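Local coordinates for protein aryl acylamidase (PDB 4YJ6) that probably hydrolyses the amide bond of aryl acylamides, as a bacterial member of the amidase signature enzyme family, at residues A[16-30]-A[67-80]. Sequence-based numbering, arbitrary orientation.
Sequences IVELVKSKQISPREV and IMQGEPVGMLAGVP
I16 meets segment 67-80 with both branches: CD1 reaches toward the P80 ring, 3.8 Å from its CD, while CG2 rests beside the carbonyl O of G78. One residue on, V17 packs tightly, its CG2 3.5 Å from V79 CG2, and its carbonyl O shares a water with A77 O; that water donates to both, a bridge between segments that make no direct hydrogen bond. V20 crosses I67 at about a right angle. A chi1 of 168° swings V20 CG1 away from its own backbone N and to 3.4 Å from I67 CD1, tighter than usual van der Waals contact. Where the helix ends in a Schellman motif, K23 takes the positive-phi place and runs its extended chain past I67 in the opposite direction; its CD lies 4.0 Å from SE of selenomethionine M68, and its NZ reaches I67 O through a water. P27, starting the next helix behind the S26 N-cap, points its CG at I67 CD1 from 3.9 Å. Were I67 cut back to an alanine, V20 and P27 would probably be left facing a gap where CD1 sat, and K23 without the CG2 methyl it slides past. V30 closes the row, CG1 3.4 Å from G78 O and also against P80. Two consecutive helices, 13-21 and 27-45, thus pack on the C-terminal end of helix 53-69 and the overlapping type I and type II turns leading into strand 80-84.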
# COMPACT_ATOMS: atom_id res chain seq x y z
N ILE A 16 15.85 5.35 -14.20
CA ILE A 16 15.17 6.35 -15.04
C ILE A 16 15.62 7.76 -14.74
O ILE A 16 15.83 8.59 -15.65
CB ILE A 16 13.66 6.23 -14.91
CG1 ILE A 16 13.23 4.92 -15.60
CG2 ILE A 16 12.97 7.41 -15.62
CD1 ILE A 16 11.86 4.48 -15.24
N VAL A 17 15.72 8.10 -13.46
CA VAL A 17 16.18 9.44 -13.09
C VAL A 17 17.51 9.73 -13.80
O VAL A 17 17.73 10.81 -14.34
CB VAL A 17 16.37 9.56 -11.58
CG1 VAL A 17 17.23 10.78 -11.22
CG2 VAL A 17 15.00 9.66 -10.88
N GLU A 18 18.41 8.76 -13.77
CA GLU A 18 19.74 8.99 -14.36
C GLU A 18 19.66 9.06 -15.89
O GLU A 18 20.36 9.88 -16.51
CB GLU A 18 20.70 7.89 -13.89
CG GLU A 18 22.05 7.87 -14.61
CD GLU A 18 22.89 9.10 -14.35
OE1 GLU A 18 22.64 9.83 -13.36
OE2 GLU A 18 23.82 9.33 -15.15
N LEU A 19 18.85 8.20 -16.50
CA LEU A 19 18.67 8.19 -17.96
C LEU A 19 18.13 9.54 -18.42
O LEU A 19 18.55 10.09 -19.43
CB LEU A 19 17.65 7.14 -18.37
CG LEU A 19 18.05 5.80 -19.01
CD1 LEU A 19 19.56 5.52 -19.10
CD2 LEU A 19 17.26 4.64 -18.43
N VAL A 20 17.20 10.10 -17.65
CA VAL A 20 16.60 11.36 -18.06
C VAL A 20 17.55 12.54 -17.77
O VAL A 20 17.74 13.42 -18.62
CB VAL A 20 15.21 11.53 -17.36
CG1 VAL A 20 14.69 12.96 -17.52
CG2 VAL A 20 14.20 10.50 -17.94
N LYS A 21 18.21 12.54 -16.60
CA LYS A 21 19.09 13.63 -16.23
C LYS A 21 20.28 13.71 -17.19
O LYS A 21 20.73 14.82 -17.54
CB LYS A 21 19.63 13.43 -14.81
CG LYS A 21 20.67 14.46 -14.42
CD LYS A 21 21.55 14.00 -13.29
CE LYS A 21 22.97 14.59 -13.47
NZ LYS A 21 23.65 14.24 -14.81
N SER A 22 20.79 12.56 -17.60
CA SER A 22 21.92 12.54 -18.53
C SER A 22 21.52 12.69 -19.99
O SER A 22 22.37 12.58 -20.90
CB SER A 22 22.71 11.25 -18.36
OG SER A 22 21.93 10.13 -18.71
N LYS A 23 20.23 12.97 -20.23
CA LYS A 23 19.69 13.15 -21.58
C LYS A 23 19.82 11.92 -22.47
O LYS A 23 19.86 12.04 -23.70
CB LYS A 23 20.32 14.38 -22.26
CG LYS A 23 20.21 15.64 -21.42
CD LYS A 23 20.89 16.86 -22.08
CE LYS A 23 20.87 18.09 -21.16
NZ LYS A 23 21.79 19.19 -21.65
N GLN A 24 19.88 10.73 -21.88
CA GLN A 24 19.88 9.53 -22.70
C GLN A 24 18.50 9.21 -23.25
O GLN A 24 18.37 8.57 -24.30
CB GLN A 24 20.37 8.33 -21.91
CG GLN A 24 21.86 8.37 -21.61
CD GLN A 24 22.26 7.16 -20.79
OE1 GLN A 24 22.20 6.04 -21.27
NE2 GLN A 24 22.61 7.40 -19.53
N ILE A 25 17.47 9.64 -22.55
CA ILE A 25 16.11 9.40 -23.00
C ILE A 25 15.32 10.64 -22.64
O ILE A 25 15.53 11.22 -21.58
CB ILE A 25 15.49 8.14 -22.32
CG1 ILE A 25 14.15 7.79 -22.95
CG2 ILE A 25 15.34 8.35 -20.80
CD1 ILE A 25 13.61 6.42 -22.47
N SER A 26 14.43 11.07 -23.53
CA SER A 26 13.55 12.20 -23.25
C SER A 26 12.39 11.79 -22.35
O SER A 26 11.89 10.70 -22.48
CB SER A 26 12.93 12.70 -24.55
OG SER A 26 12.07 13.83 -24.27
N PRO A 27 11.92 12.71 -21.48
CA PRO A 27 10.66 12.48 -20.76
C PRO A 27 9.53 12.09 -21.73
O PRO A 27 8.70 11.26 -21.39
CB PRO A 27 10.37 13.83 -20.12
CG PRO A 27 11.70 14.49 -19.99
CD PRO A 27 12.52 14.01 -21.16
N ARG A 28 9.50 12.69 -22.92
CA ARG A 28 8.48 12.30 -23.89
C ARG A 28 8.54 10.82 -24.20
O ARG A 28 7.51 10.17 -24.33
CB ARG A 28 8.67 13.06 -25.22
CG ARG A 28 8.55 14.59 -25.15
CD ARG A 28 8.70 15.12 -26.58
NE ARG A 28 8.64 16.57 -26.73
CZ ARG A 28 7.53 17.25 -26.99
NH1 ARG A 28 6.34 16.60 -27.09
NH2 ARG A 28 7.61 18.59 -27.17
N GLU A 29 9.75 10.27 -24.33
CA GLU A 29 9.88 8.89 -24.71
C GLU A 29 9.54 8.00 -23.51
O GLU A 29 8.95 6.95 -23.66
CB GLU A 29 11.29 8.58 -25.23
CG GLU A 29 11.40 7.16 -25.70
CD GLU A 29 12.77 6.81 -26.26
OE1 GLU A 29 13.05 5.59 -26.45
OE2 GLU A 29 13.58 7.75 -26.51
N VAL A 30 9.87 8.45 -22.31
CA VAL A 30 9.46 7.69 -21.12
C VAL A 30 7.94 7.55 -21.12
O VAL A 30 7.40 6.48 -20.88
CB VAL A 30 9.89 8.37 -19.82
CG1 VAL A 30 9.29 7.58 -18.64
CG2 VAL A 30 11.43 8.40 -19.72
N ILE A 67 14.91 20.55 -19.11
CA ILE A 67 16.16 19.79 -19.17
C ILE A 67 17.07 20.34 -20.27
O ILE A 67 18.29 20.49 -20.08
CB ILE A 67 15.86 18.30 -19.46
CG1 ILE A 67 15.24 17.67 -18.21
CG2 ILE A 67 17.13 17.55 -19.94
CD1 ILE A 67 14.77 16.23 -18.44
N MSE A 68 16.49 20.63 -21.43
CA MSE A 68 17.30 21.10 -22.55
C MSE A 68 17.87 22.49 -22.29
O MSE A 68 18.99 22.79 -22.71
CB MSE A 68 16.49 21.06 -23.86
CG MSE A 68 16.20 19.61 -24.27
SE MSE A 68 17.70 18.32 -24.04
CE MSE A 68 18.45 18.56 -25.82
N GLN A 69 17.14 23.31 -21.53
CA GLN A 69 17.59 24.67 -21.23
C GLN A 69 18.36 24.77 -19.93
O GLN A 69 18.79 25.86 -19.55
CB GLN A 69 16.40 25.63 -21.19
CG GLN A 69 15.59 25.58 -22.46
CD GLN A 69 16.37 26.12 -23.63
OE1 GLN A 69 16.86 27.24 -23.58
NE2 GLN A 69 16.51 25.31 -24.69
N GLY A 70 18.55 23.64 -19.24
CA GLY A 70 19.29 23.63 -18.00
C GLY A 70 18.63 24.33 -16.83
O GLY A 70 19.29 24.81 -15.93
N GLU A 71 17.29 24.38 -16.85
CA GLU A 71 16.50 24.89 -15.73
C GLU A 71 16.28 23.83 -14.65
O GLU A 71 16.48 22.63 -14.90
CB GLU A 71 15.16 25.40 -16.26
CG GLU A 71 15.36 26.56 -17.25
CD GLU A 71 14.07 27.02 -17.90
OE1 GLU A 71 12.99 26.65 -17.42
OE2 GLU A 71 14.13 27.76 -18.90
N PRO A 72 15.90 24.25 -13.44
CA PRO A 72 15.83 23.27 -12.34
C PRO A 72 14.78 22.21 -12.57
O PRO A 72 13.68 22.48 -13.08
CB PRO A 72 15.48 24.13 -11.12
CG PRO A 72 16.03 25.50 -11.48
CD PRO A 72 15.73 25.63 -12.95
N VAL A 73 15.14 20.98 -12.23
CA VAL A 73 14.20 19.87 -12.33
C VAL A 73 14.24 19.09 -11.01
O VAL A 73 15.17 19.21 -10.22
CB VAL A 73 14.48 18.94 -13.54
CG1 VAL A 73 14.38 19.73 -14.88
CG2 VAL A 73 15.85 18.27 -13.42
N GLY A 74 13.20 18.29 -10.78
CA GLY A 74 13.03 17.65 -9.49
C GLY A 74 13.81 16.36 -9.32
O GLY A 74 14.44 15.82 -10.24
N MSE A 75 13.76 15.83 -8.10
CA MSE A 75 14.62 14.70 -7.78
C MSE A 75 14.13 13.37 -8.38
O MSE A 75 14.86 12.37 -8.38
CB MSE A 75 14.81 14.60 -6.26
CG MSE A 75 13.74 13.92 -5.50
SE MSE A 75 14.22 14.01 -3.54
CE MSE A 75 13.80 15.96 -3.50
N LEU A 76 12.88 13.34 -8.85
CA LEU A 76 12.35 12.16 -9.55
C LEU A 76 12.05 12.51 -11.00
O LEU A 76 11.17 11.94 -11.63
CB LEU A 76 11.08 11.64 -8.86
CG LEU A 76 11.35 11.01 -7.49
CD1 LEU A 76 10.00 10.58 -6.88
CD2 LEU A 76 12.25 9.81 -7.62
N ALA A 77 12.79 13.45 -11.56
CA ALA A 77 12.46 13.92 -12.90
C ALA A 77 12.36 12.79 -13.93
O ALA A 77 13.33 12.06 -14.20
CB ALA A 77 13.49 15.01 -13.37
N GLY A 78 11.17 12.67 -14.51
CA GLY A 78 10.93 11.71 -15.57
C GLY A 78 10.45 10.34 -15.12
O GLY A 78 10.13 9.51 -15.94
N VAL A 79 10.40 10.09 -13.81
CA VAL A 79 9.97 8.77 -13.35
C VAL A 79 8.47 8.65 -13.54
O VAL A 79 7.72 9.45 -13.00
CB VAL A 79 10.29 8.62 -11.85
CG1 VAL A 79 9.68 7.29 -11.29
CG2 VAL A 79 11.79 8.64 -11.65
N PRO A 80 8.00 7.63 -14.28
CA PRO A 80 6.56 7.50 -14.50
C PRO A 80 5.88 6.79 -13.34
O PRO A 80 6.45 5.85 -12.80
CB PRO A 80 6.47 6.63 -15.76
CG PRO A 80 7.70 5.74 -15.68
CD PRO A 80 8.78 6.61 -15.01
O HOH W 1 16.06 12.94 -13.96
O HOH W 2 21.14 21.59 -20.69